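Local coordinates for RNA 2'-o-ribose methyltransferase (Thermus thermophilus, PDB 1IPA), which probably transfers a methyl group from S-adenosylmethionine to a ribose 2'-oxygen of RNA, at residues Lys12-Leu17 / Gln49-Glu54; Phe29-Ala34 / Val165-Arg170; Ala140-Val145 / Leu252-Ala257; Leu190-Pro195 / Glu219-Ala224. All blocks are in the same frame, centred on the assembly; numbering follows the deposited sequence.

Contact 1. Residues Lys12-Leu17 / Gln49-Glu54; sequences KELARL and QALVWE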
loop_
_atom_site.group_PDB
_atom_site.type_symbol
_atom_site.label_atom_id
_atom_site.label_comp_id
_atom_site.label_asym_id
_atom_site.label_seq_id
_atom_site.Cartn_x
_atom_site.Cartn_y
_atom_site.Cartn_z
ATOM N N LYS A 12 -8.739 23.658 -9.830
ATOM C CA LYS A 12 -9.875 22.835 -10.215
ATOM C C LYS A 12 -9.375 21.642 -11.030
ATOM O O LYS A 12 -9.940 20.548 -10.961
ATOM C CB LYS A 12 -10.869 23.666 -11.032
ATOM C CG LYS A 12 -11.545 24.758 -10.206
ATOM C CD LYS A 12 -12.364 25.722 -11.057
ATOM C CE LYS A 12 -13.596 25.074 -11.657
ATOM N NZ LYS A 12 -14.436 26.104 -12.337
ATOM N N GLU A 13 -8.304 21.852 -11.790
ATOM C CA GLU A 13 -7.734 20.786 -12.603
ATOM C C GLU A 13 -7.032 19.753 -11.726
ATOM O O GLU A 13 -7.137 18.559 -11.961
ATOM C CB GLU A 13 -6.746 21.355 -13.621
ATOM C CG GLU A 13 -6.395 20.386 -14.737
ATOM C CD GLU A 13 -5.496 21.005 -15.800
ATOM O OE1 GLU A 13 -5.606 20.601 -16.983
ATOM O OE2 GLU A 13 -4.673 21.882 -15.455
ATOM N N LEU A 14 -6.320 20.211 -10.707
ATOM C CA LEU A 14 -5.631 19.287 -9.819
ATOM C C LEU A 14 -6.606 18.494 -8.933
ATOM O O LEU A 14 -6.382 17.315 -8.657
ATOM C CB LEU A 14 -4.623 20.051 -8.963
ATOM C CG LEU A 14 -3.508 20.736 -9.759
ATOM C CD1 LEU A 14 -2.555 21.454 -8.819
ATOM C CD2 LEU A 14 -2.751 19.700 -10.574
ATOM N N ALA A 15 -7.694 19.132 -8.508
ATOM C CA ALA A 15 -8.688 18.468 -7.655
ATOM C C ALA A 15 -9.308 17.235 -8.319
ATOM O O ALA A 15 -9.686 16.278 -7.640
ATOM C CB ALA A 15 -9.794 19.459 -7.246
ATOM N N ARG A 16 -9.418 17.257 -9.642
ATOM C CA ARG A 16 -9.983 16.134 -10.373
ATOM C C ARG A 16 -9.153 14.870 -10.159
ATOM O O ARG A 16 -9.654 13.754 -10.283
ATOM C CB ARG A 16 -10.040 16.462 -11.869
ATOM C CG ARG A 16 -11.205 17.361 -12.294
ATOM C CD ARG A 16 -10.908 18.033 -13.636
ATOM N NE ARG A 16 -10.285 17.107 -14.583
ATOM C CZ ARG A 16 -10.949 16.296 -15.400
ATOM N NH1 ARG A 16 -12.273 16.293 -15.404
ATOM N NH2 ARG A 16 -10.285 15.476 -16.206
ATOM N N LEU A 17 -7.878 15.050 -9.837
ATOM C CA LEU A 17 -6.992 13.915 -9.629
ATOM C C LEU A 17 -7.351 13.119 -8.374
ATOM O O LEU A 17 -6.767 12.064 -8.117
ATOM C CB LEU A 17 -5.534 14.390 -9.577
ATOM C CG LEU A 17 -4.670 14.428 -10.853
ATOM C CD1 LEU A 17 -5.502 14.427 -12.132
ATOM C CD2 LEU A 17 -3.773 15.649 -10.776
ATOM N N GLN A 49 5.153 19.535 -10.825
ATOM C CA GLN A 49 5.035 20.753 -10.048
ATOM C C GLN A 49 4.811 20.481 -8.571
ATOM O O GLN A 49 4.340 19.414 -8.189
ATOM C CB GLN A 49 3.919 21.648 -10.595
ATOM C CG GLN A 49 2.524 21.098 -10.499
ATOM C CD GLN A 49 1.509 22.067 -11.069
ATOM O OE1 GLN A 49 1.681 22.573 -12.177
ATOM N NE2 GLN A 49 0.445 22.330 -10.320
ATOM N N ALA A 50 5.172 21.457 -7.746
ATOM C CA ALA A 50 5.013 21.333 -6.311
ATOM C C ALA A 50 4.270 22.525 -5.746
ATOM O O ALA A 50 4.562 23.667 -6.089
ATOM C CB ALA A 50 6.373 21.211 -5.643
ATOM N N LEU A 51 3.299 22.256 -4.884
ATOM C CA LEU A 51 2.547 23.321 -4.246
ATOM C C LEU A 51 3.142 23.488 -2.856
ATOM O O LEU A 51 3.565 22.508 -2.239
ATOM C CB LEU A 51 1.062 22.962 -4.161
ATOM C CG LEU A 51 0.244 23.241 -5.425
ATOM C CD1 LEU A 51 0.799 22.470 -6.615
ATOM C CD2 LEU A 51 -1.201 22.860 -5.167
ATOM N N VAL A 52 3.176 24.729 -2.374
ATOM C CA VAL A 52 3.751 25.046 -1.070
ATOM C C VAL A 52 2.875 25.971 -0.230
ATOM O O VAL A 52 2.361 26.965 -0.732
ATOM C CB VAL A 52 5.114 25.723 -1.253
ATOM C CG1 VAL A 52 5.736 26.028 0.101
ATOM C CG2 VAL A 52 6.019 24.836 -2.088
ATOM N N TRP A 53 2.717 25.635 1.048
ATOM C CA TRP A 53 1.930 26.430 1.998
ATOM C C TRP A 53 2.534 27.832 2.091
ATOM O O TRP A 53 3.730 27.992 2.360
ATOM C CB TRP A 53 1.966 25.747 3.372
ATOM C CG TRP A 53 1.398 26.505 4.565
ATOM C CD1 TRP A 53 1.882 26.476 5.855
ATOM C CD2 TRP A 53 0.214 27.317 4.609
ATOM N NE1 TRP A 53 1.073 27.213 6.689
ATOM C CE2 TRP A 53 0.043 27.739 5.954
ATOM C CE3 TRP A 53 -0.720 27.726 3.651
ATOM C CZ2 TRP A 53 -1.022 28.547 6.355
ATOM C CZ3 TRP A 53 -1.781 28.533 4.051
ATOM C CH2 TRP A 53 -1.922 28.934 5.392
ATOM N N GLU A 54 1.705 28.843 1.856
ATOM C CA GLU A 54 2.147 30.230 1.919
ATOM C C GLU A 54 2.629 30.549 3.336
ATOM O O GLU A 54 3.445 31.448 3.537
ATOM C CB GLU A 54 1.000 31.161 1.526
ATOM C CG GLU A 54 -0.123 31.204 2.537
ATOM C CD GLU A 54 -1.356 31.916 2.018
ATOM O OE1 GLU A 54 -1.231 32.669 1.027
ATOM O OE2 GLU A 54 -2.447 31.730 2.611
#
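Leu14, on helix 9-15, lies opposite Leu51 of strand 47-53 with their CA atoms 10.7 Å apart, the shortest such distance between the two segments. That gap rules out backbone bonding, so side chains alone bridge it. Leu14 points from the helix toward the strand, and Gln49 and Leu51, two residues apart on one side of the strand, point back at it. The two leucines meet tip to tip: Leu14 CD1 is 4.1 Å from Leu51 CD1, and equally far from Leu51 CD2, resting against both branches. Nearer still is the Gln49 amide, whose NE2 approaches Leu14 CD1 to 3.5 Å and Leu14 CD2 to 4.1 Å, so the amide nitrogen abuts the forked end of the leucine. Gln49 CG sits between its backbone N and carbonyl carbon (chi1 65°), and the chain then runs extended toward the helix. At the other end of this amide, OE1 accepts a hydrogen bond from Arg10 NH2. Leu87 and Leu99 also touch Leu14. The whole is a helix packed on the mixed sheet through a mostly apolar layer that takes in the Gln49 amide, consistent with the eL30-like fold of the N-terminal, probably substrate-binding domain.

Contact 2. Residues Phe29-Ala34 / Val165-Arg170; sequences FLIEGA and VVFSLR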
loop_
_atom_site.group_PDB
_atom_site.type_symbol
_atom_site.label_atom_id
_atom_site.label_comp_id
_atom_site.label_asym_id
_atom_site.label_seq_id
_atom_site.Cartn_x
_atom_site.Cartn_y
_atom_site.Cartn_z
ATOM N N PHE A 29 -1.023 12.121 -10.857
ATOM C CA PHE A 29 -1.576 11.946 -9.525
ATOM C C PHE A 29 -0.869 12.853 -8.529
ATOM O O PHE A 29 0.257 13.299 -8.765
ATOM C CB PHE A 29 -1.494 10.470 -9.076
ATOM C CG PHE A 29 -0.089 9.941 -8.938
ATOM C CD1 PHE A 29 0.465 9.726 -7.677
ATOM C CD2 PHE A 29 0.676 9.636 -10.066
ATOM C CE1 PHE A 29 1.754 9.216 -7.535
ATOM C CE2 PHE A 29 1.973 9.124 -9.931
ATOM C CZ PHE A 29 2.507 8.914 -8.655
ATOM N N LEU A 30 -1.552 13.123 -7.421
ATOM C CA LEU A 30 -1.035 13.995 -6.391
ATOM C C LEU A 30 -0.321 13.210 -5.313
ATOM O O LEU A 30 -0.691 12.075 -4.994
ATOM C CB LEU A 30 -2.182 14.790 -5.766
ATOM C CG LEU A 30 -3.031 15.621 -6.731
ATOM C CD1 LEU A 30 -4.343 16.000 -6.065
ATOM C CD2 LEU A 30 -2.256 16.846 -7.174
ATOM N N ILE A 31 0.718 13.818 -4.760
ATOM C CA ILE A 31 1.471 13.185 -3.704
ATOM C C ILE A 31 1.587 14.157 -2.532
ATOM O O ILE A 31 2.391 15.088 -2.561
ATOM C CB ILE A 31 2.870 12.783 -4.192
ATOM C CG1 ILE A 31 2.747 11.884 -5.436
ATOM C CG2 ILE A 31 3.617 12.078 -3.071
ATOM C CD1 ILE A 31 4.093 11.427 -6.033
ATOM N N GLU A 32 0.764 13.935 -1.513
ATOM C CA GLU A 32 0.743 14.766 -0.304
ATOM C C GLU A 32 1.729 14.277 0.771
ATOM O O GLU A 32 1.726 13.101 1.143
ATOM C CB GLU A 32 -0.684 14.796 0.264
ATOM C CG GLU A 32 -0.834 15.377 1.660
ATOM C CD GLU A 32 -2.300 15.699 2.017
ATOM O OE1 GLU A 32 -3.208 14.905 1.671
ATOM O OE2 GLU A 32 -2.540 16.747 2.656
ATOM N N GLY A 33 2.572 15.184 1.258
ATOM C CA GLY A 33 3.524 14.828 2.291
ATOM C C GLY A 33 4.965 14.788 1.827
ATOM O O GLY A 33 5.284 14.182 0.800
ATOM N N ALA A 34 5.842 15.418 2.601
ATOM C CA ALA A 34 7.263 15.476 2.282
ATOM C C ALA A 34 7.935 14.109 2.198
ATOM O O ALA A 34 8.811 13.890 1.348
ATOM C CB ALA A 34 7.981 16.339 3.299
ATOM N N VAL A 165 5.134 3.746 0.750
ATOM C CA VAL A 165 5.725 2.440 0.483
ATOM C C VAL A 165 5.222 1.808 -0.818
ATOM O O VAL A 165 5.901 0.953 -1.387
ATOM C CB VAL A 165 5.480 1.489 1.695
ATOM C CG1 VAL A 165 5.515 0.045 1.271
ATOM C CG2 VAL A 165 6.543 1.748 2.764
ATOM N N VAL A 166 4.048 2.235 -1.291
ATOM C CA VAL A 166 3.483 1.700 -2.535
ATOM C C VAL A 166 4.357 1.935 -3.759
ATOM O O VAL A 166 4.251 1.209 -4.745
ATOM C CB VAL A 166 2.099 2.304 -2.869
ATOM C CG1 VAL A 166 1.055 1.702 -1.995
ATOM C CG2 VAL A 166 2.125 3.822 -2.700
ATOM N N PHE A 167 5.203 2.959 -3.695
ATOM C CA PHE A 167 6.087 3.302 -4.804
ATOM C C PHE A 167 7.253 2.326 -4.961
ATOM O O PHE A 167 7.966 2.373 -5.960
ATOM C CB PHE A 167 6.655 4.720 -4.611
ATOM C CG PHE A 167 5.602 5.785 -4.488
ATOM C CD1 PHE A 167 5.657 6.712 -3.453
ATOM C CD2 PHE A 167 4.548 5.853 -5.391
ATOM C CE1 PHE A 167 4.682 7.679 -3.316
ATOM C CE2 PHE A 167 3.560 6.827 -5.261
ATOM C CZ PHE A 167 3.626 7.737 -4.225
ATOM N N SER A 168 7.438 1.440 -3.987
ATOM C CA SER A 168 8.556 0.502 -4.026
ATOM C C SER A 168 8.254 -0.979 -3.727
ATOM O O SER A 168 8.982 -1.857 -4.187
ATOM C CB SER A 168 9.650 1.004 -3.078
ATOM O OG SER A 168 9.128 1.254 -1.779
ATOM N N LEU A 169 7.202 -1.261 -2.962
ATOM C CA LEU A 169 6.857 -2.645 -2.638
ATOM C C LEU A 169 6.105 -3.348 -3.766
ATOM O O LEU A 169 5.018 -2.927 -4.145
ATOM C CB LEU A 169 6.003 -2.702 -1.372
ATOM C CG LEU A 169 5.686 -4.127 -0.900
ATOM C CD1 LEU A 169 6.987 -4.871 -0.640
ATOM C CD2 LEU A 169 4.834 -4.082 0.367
ATOM N N ARG A 170 6.683 -4.426 -4.292
ATOM C CA ARG A 170 6.044 -5.171 -5.368
ATOM C C ARG A 170 4.636 -5.591 -4.947
ATOM O O ARG A 170 4.451 -6.484 -4.120
ATOM C CB ARG A 170 6.865 -6.406 -5.742
ATOM C CG ARG A 170 6.240 -7.183 -6.880
ATOM C CD ARG A 170 6.897 -8.538 -7.131
ATOM N NE ARG A 170 8.199 -8.441 -7.785
ATOM C CZ ARG A 170 9.352 -8.275 -7.146
ATOM N NH1 ARG A 170 9.371 -8.187 -5.824
ATOM N NH2 ARG A 170 10.489 -8.209 -7.831
#
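Phe167 reaches across to Phe29 and Ile31, and these three side chains account for all the close contacts between the segments. The two phenylalanine side chains run antiparallel, one passing beside the other, and their rings meet obliquely through their outer atoms: Phe29 CE1 is 3.8 Å from Phe167 CE2 and 4.1 Å from Phe167 CZ. Ile31, two residues further along the strand, brings its CD1 to 4.1 Å from the same Phe167 CZ. Its extended chain (chi2 179°) carries that methyl out to the ring. Strand 28-32 borders the mixed sheet of the eL30-like domain, whereas the 3-10 turn 165-167 belongs to the SpoU methylase part, so the cluster is an apolar joint between the two. Within the turn, Val166 CG2 lies 4.1 Å above the Phe167 ring plane, over its centre, and limits the ring's movement on that face. The backbone N atoms of Ser168 and Leu169 both bond to Val165 O, fixing the turn from which Phe167 projects. With an alanine in place of Phe167, the ring contacts to Phe29 CE1 and Ile31 CD1 would be lost, which would probably open a gap at this point between the domains. Ile159 touches both phenylalanines, and Tyr154 meets the Phe29 ring with planes at about 55°.

Contact 3. Residues Ala140-Val145 / Leu252-Ala257; sequences AGAEAV and LLLYEA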
loop_
_atom_site.group_PDB
_atom_site.type_symbol
_atom_site.label_atom_id
_atom_site.label_comp_id
_atom_site.label_asym_id
_atom_site.label_seq_id
_atom_site.Cartn_x
_atom_site.Cartn_y
_atom_site.Cartn_z
ATOM N N ALA A 140 7.923 -5.616 7.671
ATOM C CA ALA A 140 8.305 -6.989 7.972
ATOM C C ALA A 140 9.321 -7.524 6.972
ATOM O O ALA A 140 10.019 -8.494 7.251
ATOM C CB ALA A 140 7.068 -7.880 7.990
ATOM N N GLY A 141 9.391 -6.897 5.806
ATOM C CA GLY A 141 10.343 -7.331 4.798
ATOM C C GLY A 141 9.789 -8.237 3.713
ATOM O O GLY A 141 10.544 -8.910 3.026
ATOM N N ALA A 142 8.472 -8.266 3.556
ATOM C CA ALA A 142 7.882 -9.101 2.530
ATOM C C ALA A 142 8.495 -8.762 1.175
ATOM O O ALA A 142 8.884 -7.619 0.921
ATOM C CB ALA A 142 6.393 -8.888 2.486
ATOM N N GLU A 143 8.576 -9.763 0.311
ATOM C CA GLU A 143 9.121 -9.575 -1.024
ATOM C C GLU A 143 8.022 -9.090 -1.968
ATOM O O GLU A 143 8.283 -8.409 -2.958
ATOM C CB GLU A 143 9.698 -10.896 -1.537
ATOM C CG GLU A 143 10.526 -10.760 -2.797
ATOM C CD GLU A 143 11.092 -12.081 -3.255
ATOM O OE1 GLU A 143 11.946 -12.639 -2.542
ATOM O OE2 GLU A 143 10.680 -12.570 -4.323
ATOM N N ALA A 144 6.782 -9.433 -1.656
ATOM C CA ALA A 144 5.680 -9.016 -2.500
ATOM C C ALA A 144 4.347 -9.186 -1.813
ATOM O O ALA A 144 4.206 -9.986 -0.890
ATOM C CB ALA A 144 5.686 -9.823 -3.800
ATOM N N VAL A 145 3.370 -8.422 -2.278
ATOM C CA VAL A 145 2.018 -8.515 -1.751
ATOM C C VAL A 145 1.135 -8.840 -2.926
ATOM O O VAL A 145 1.038 -8.063 -3.874
ATOM C CB VAL A 145 1.530 -7.194 -1.136
ATOM C CG1 VAL A 145 0.066 -7.326 -0.736
ATOM C CG2 VAL A 145 2.372 -6.843 0.070
ATOM N N LEU A 252 1.482 -9.214 12.227
ATOM C CA LEU A 252 1.705 -10.322 13.144
ATOM C C LEU A 252 2.303 -11.534 12.432
ATOM O O LEU A 252 3.363 -12.017 12.801
ATOM C CB LEU A 252 0.386 -10.713 13.821
ATOM C CG LEU A 252 -0.149 -9.662 14.800
ATOM C CD1 LEU A 252 -1.560 -10.020 15.262
ATOM C CD2 LEU A 252 0.800 -9.570 15.988
ATOM N N LEU A 253 1.615 -12.014 11.406
ATOM C CA LEU A 253 2.069 -13.166 10.638
ATOM C C LEU A 253 3.433 -12.931 9.996
ATOM O O LEU A 253 4.305 -13.786 10.054
ATOM C CB LEU A 253 1.047 -13.489 9.547
ATOM C CG LEU A 253 -0.367 -13.741 10.073
ATOM C CD1 LEU A 253 -1.364 -13.546 8.957
ATOM C CD2 LEU A 253 -0.452 -15.139 10.672
ATOM N N LEU A 254 3.618 -11.761 9.395
ATOM C CA LEU A 254 4.876 -11.450 8.732
ATOM C C LEU A 254 6.049 -11.243 9.695
ATOM O O LEU A 254 7.186 -11.622 9.375
ATOM C CB LEU A 254 4.693 -10.243 7.805
ATOM C CG LEU A 254 3.643 -10.490 6.708
ATOM C CD1 LEU A 254 3.556 -9.291 5.784
ATOM C CD2 LEU A 254 4.006 -11.739 5.918
ATOM N N TYR A 255 5.793 -10.660 10.867
ATOM C CA TYR A 255 6.867 -10.481 11.837
ATOM C C TYR A 255 7.269 -11.807 12.458
ATOM O O TYR A 255 8.407 -11.980 12.854
ATOM C CB TYR A 255 6.484 -9.481 12.933
ATOM C CG TYR A 255 6.940 -8.086 12.586
ATOM C CD1 TYR A 255 6.179 -7.270 11.740
ATOM C CD2 TYR A 255 8.174 -7.611 13.025
ATOM C CE1 TYR A 255 6.639 -6.022 11.339
ATOM C CE2 TYR A 255 8.641 -6.362 12.631
ATOM C CZ TYR A 255 7.871 -5.577 11.788
ATOM O OH TYR A 255 8.331 -4.346 11.392
ATOM N N GLU A 256 6.329 -12.741 12.544
ATOM C CA GLU A 256 6.618 -14.064 13.085
ATOM C C GLU A 256 7.494 -14.808 12.077
ATOM O O GLU A 256 8.299 -15.661 12.447
ATOM C CB GLU A 256 5.322 -14.852 13.322
ATOM C CG GLU A 256 5.533 -16.380 13.483
ATOM C CD GLU A 256 6.419 -16.769 14.680
ATOM O OE1 GLU A 256 6.794 -17.961 14.775
ATOM O OE2 GLU A 256 6.735 -15.900 15.524
ATOM N N ALA A 257 7.317 -14.493 10.798
ATOM C CA ALA A 257 8.118 -15.121 9.748
ATOM C C ALA A 257 9.532 -14.572 9.887
ATOM O O ALA A 257 10.505 -15.306 9.795
ATOM C CB ALA A 257 7.558 -14.785 8.387
#
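The Tyr255 ring, the flat group of this contact, is met obliquely by Ala140, near its CD1-CE1 bond. Ala140 CB lies 3.9 Å from both CD1 and CE1 of Tyr255, and further along the ring the tyrosine OH comes to 4.0 Å from Ala140 N, too long for a hydrogen bond. The ring thus runs alongside the alanine from its methyl toward its backbone nitrogen. Its first torsion (chi1 -93°) departs from a staggered value and swings the phenol toward Ala140, although the CB of Tyr255 does not itself point there. Ala139, one residue earlier, also touches Tyr255. The same Ala140 CB also presses against Leu254 CB at 3.4 Å, a short approach for two carbons, while Leu254 CD1 reaches Ala142 CB at a looser 4.4 Å. The CA atoms of Ala140 and Tyr255 are 5.4 Å apart, so the end of helix 127-140 sits almost directly on helix 246-261. That end is a Schellman motif: Gly141, with phi 98°, is its C-prime residue, and Ala142 N and Gly141 N bond back to Ala137 O and Asp138 O. The chain then enters strand 144-148, completing a beta-alpha-beta crossover of the parallel Rossmann-like sheet, and Leu254 packs on Leu117, Leu119 and Ile212 of that sheet. No hydrogen bond or charge pair joins the two segments. Their cohesion therefore depends on apolar fit, and the small methyl of Ala140 lets the two helices lie this close, with Ala142 only a looser neighbour of Leu254 CD1.

Contact 4. Residues Leu190-Pro195 / Glu219-Ala224; sequences LVATTP and EGLRAA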
loop_
_atom_site.group_PDB
_atom_site.type_symbol
_atom_site.label_atom_id
_atom_site.label_comp_id
_atom_site.label_asym_id
_atom_site.label_seq_id
_atom_site.Cartn_x
_atom_site.Cartn_y
_atom_site.Cartn_z
ATOM N N LEU A 190 1.822 -22.650 0.925
ATOM C CA LEU A 190 0.838 -21.672 1.336
ATOM C C LEU A 190 0.290 -21.942 2.734
ATOM O O LEU A 190 -0.086 -23.065 3.051
ATOM C CB LEU A 190 -0.304 -21.657 0.322
ATOM C CG LEU A 190 -1.583 -20.875 0.658
ATOM C CD1 LEU A 190 -1.309 -19.376 0.724
ATOM C CD2 LEU A 190 -2.644 -21.179 -0.404
ATOM N N VAL A 191 0.260 -20.899 3.558
ATOM C CA VAL A 191 -0.264 -20.967 4.924
ATOM C C VAL A 191 -1.501 -20.066 4.947
ATOM O O VAL A 191 -1.407 -18.861 4.700
ATOM C CB VAL A 191 0.772 -20.430 5.953
ATOM C CG1 VAL A 191 0.155 -20.371 7.358
ATOM C CG2 VAL A 191 2.014 -21.305 5.951
ATOM N N ALA A 192 -2.662 -20.644 5.215
ATOM C CA ALA A 192 -3.889 -19.859 5.245
ATOM C C ALA A 192 -4.304 -19.523 6.674
ATOM O O ALA A 192 -4.230 -20.365 7.564
ATOM C CB ALA A 192 -5.012 -20.611 4.537
ATOM N N THR A 193 -4.736 -18.285 6.878
ATOM C CA THR A 193 -5.167 -17.815 8.185
ATOM C C THR A 193 -6.689 -17.944 8.308
ATOM O O THR A 193 -7.433 -17.508 7.431
ATOM C CB THR A 193 -4.764 -16.326 8.394
ATOM O OG1 THR A 193 -3.356 -16.173 8.170
ATOM C CG2 THR A 193 -5.085 -15.870 9.812
ATOM N N THR A 194 -7.141 -18.568 9.391
ATOM C CA THR A 194 -8.565 -18.746 9.655
ATOM C C THR A 194 -8.787 -18.805 11.158
ATOM O O THR A 194 -7.955 -19.340 11.896
ATOM C CB THR A 194 -9.118 -20.060 9.047
ATOM O OG1 THR A 194 -8.275 -21.157 9.416
ATOM C CG2 THR A 194 -9.175 -19.966 7.546
ATOM N N PRO A 195 -9.915 -18.257 11.637
ATOM C CA PRO A 195 -10.199 -18.281 13.074
ATOM C C PRO A 195 -10.532 -19.683 13.590
ATOM O O PRO A 195 -10.447 -19.942 14.784
ATOM C CB PRO A 195 -11.370 -17.312 13.204
ATOM C CG PRO A 195 -12.097 -17.506 11.896
ATOM C CD PRO A 195 -10.953 -17.508 10.909
ATOM N N GLU A 219 -14.645 -11.591 7.722
ATOM C CA GLU A 219 -14.922 -12.853 7.036
ATOM C C GLU A 219 -13.701 -13.763 6.917
ATOM O O GLU A 219 -12.558 -13.311 6.952
ATOM C CB GLU A 219 -15.474 -12.566 5.638
ATOM C CG GLU A 219 -15.911 -13.798 4.866
ATOM C CD GLU A 219 -16.396 -13.462 3.470
ATOM O OE1 GLU A 219 -16.869 -14.382 2.765
ATOM O OE2 GLU A 219 -16.300 -12.279 3.074
ATOM N N GLY A 220 -13.958 -15.057 6.773
ATOM C CA GLY A 220 -12.874 -16.009 6.637
ATOM C C GLY A 220 -12.514 -16.242 5.182
ATOM O O GLY A 220 -13.142 -15.692 4.276
ATOM N N LEU A 221 -11.487 -17.052 4.957
ATOM C CA LEU A 221 -11.053 -17.371 3.605
ATOM C C LEU A 221 -11.968 -18.459 3.059
ATOM O O LEU A 221 -12.349 -19.374 3.791
ATOM C CB LEU A 221 -9.602 -17.868 3.618
ATOM C CG LEU A 221 -8.498 -16.854 3.933
ATOM C CD1 LEU A 221 -7.187 -17.570 4.168
ATOM C CD2 LEU A 221 -8.369 -15.874 2.787
ATOM N N ARG A 222 -12.327 -18.351 1.780
ATOM C CA ARG A 222 -13.193 -19.340 1.143
ATOM C C ARG A 222 -12.537 -20.709 1.192
ATOM O O ARG A 222 -11.336 -20.821 1.438
ATOM C CB ARG A 222 -13.456 -18.967 -0.317
ATOM C CG ARG A 222 -13.999 -17.570 -0.508
ATOM C CD ARG A 222 -14.263 -17.272 -1.979
ATOM N NE ARG A 222 -14.559 -15.857 -2.193
ATOM C CZ ARG A 222 -15.554 -15.200 -1.602
ATOM N NH1 ARG A 222 -16.363 -15.829 -0.755
ATOM N NH2 ARG A 222 -15.735 -13.910 -1.850
ATOM N N ALA A 223 -13.328 -21.749 0.954
ATOM C CA ALA A 223 -12.820 -23.117 0.982
ATOM C C ALA A 223 -11.658 -23.282 0.007
ATOM O O ALA A 223 -10.683 -23.972 0.304
ATOM C CB ALA A 223 -13.939 -24.102 0.642
ATOM N N ALA A 224 -11.765 -22.636 -1.151
ATOM C CA ALA A 224 -10.730 -22.712 -2.173
ATOM C C ALA A 224 -9.342 -22.479 -1.585
ATOM O O ALA A 224 -8.404 -23.219 -1.887
ATOM C CB ALA A 224 -11.008 -21.699 -3.270
#
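Leu221 points toward the end of the strand, at Ala192 and Thr193, and the contact is organised around its branched tip. The side chain leaves its backbone with CG anti to the carbonyl carbon (chi1 -70°), which sends CD1 between the methyl of one residue and the peptide backbone of the next. CD1 of Leu221 is 3.8 Å from Ala192 CB, an apolar pair in which the alanine bond points back toward the leucine. The same Leu221 CD1 lies 3.3 Å from Thr193 O and 3.7 Å from Thr193 N, so this methyl rests against a polar backbone without any hydrogen bond. Nearer the base of the leucine, Thr194 CG2 stands 4.5 Å from Leu221 CB, a peripheral touch. Strand 190-193 lies in the parallel sheet between strands 210-214 and 231-233, and segment 219-224 belongs to the connection that leaves strand 210-214 and enters helix 223-228, with Arg222 as N-cap. Leu221 thus packs this connection onto the C-terminal end of strand 190-193 and also touches Ala213. In SPOUT methyltransferases the loops at this end of the sheet help form the knotted cofactor site, and this one probably does likewise. Thr193 turns its hydroxyl elsewhere, OG1 bonding to Ala213 O across the sheet. The backbones draw closest at Thr194 and Gly220, whose CA atoms are 5.9 Å apart, and Leu226 of the following helix packs on both Ala192 and Thr194.

How the contacts relate
Contact 1 lies in the N-terminal domain and contacts 3 and 4 in the SpoU methylase part, with centres about 36 and 43 Å from it; contact 2 spans the two. Contacts 1 and 2 alternate along the chain and share the mixed sheet, Leu17 and Leu14 packing on Leu30. Contact 2 likewise alternates with contact 3, and Arg170 O probably bonds to Val145 N at 2.9 Å, where strand 171-174 begins beside strand 144-148. Contact 4 falls in sequence between the two halves of contact 3; their centres are about 17 Å apart on the shared parallel sheet, and Leu253 touches Thr193. The touching pairs thus form a continuous path from the probable RNA-binding domain into the methylase domain.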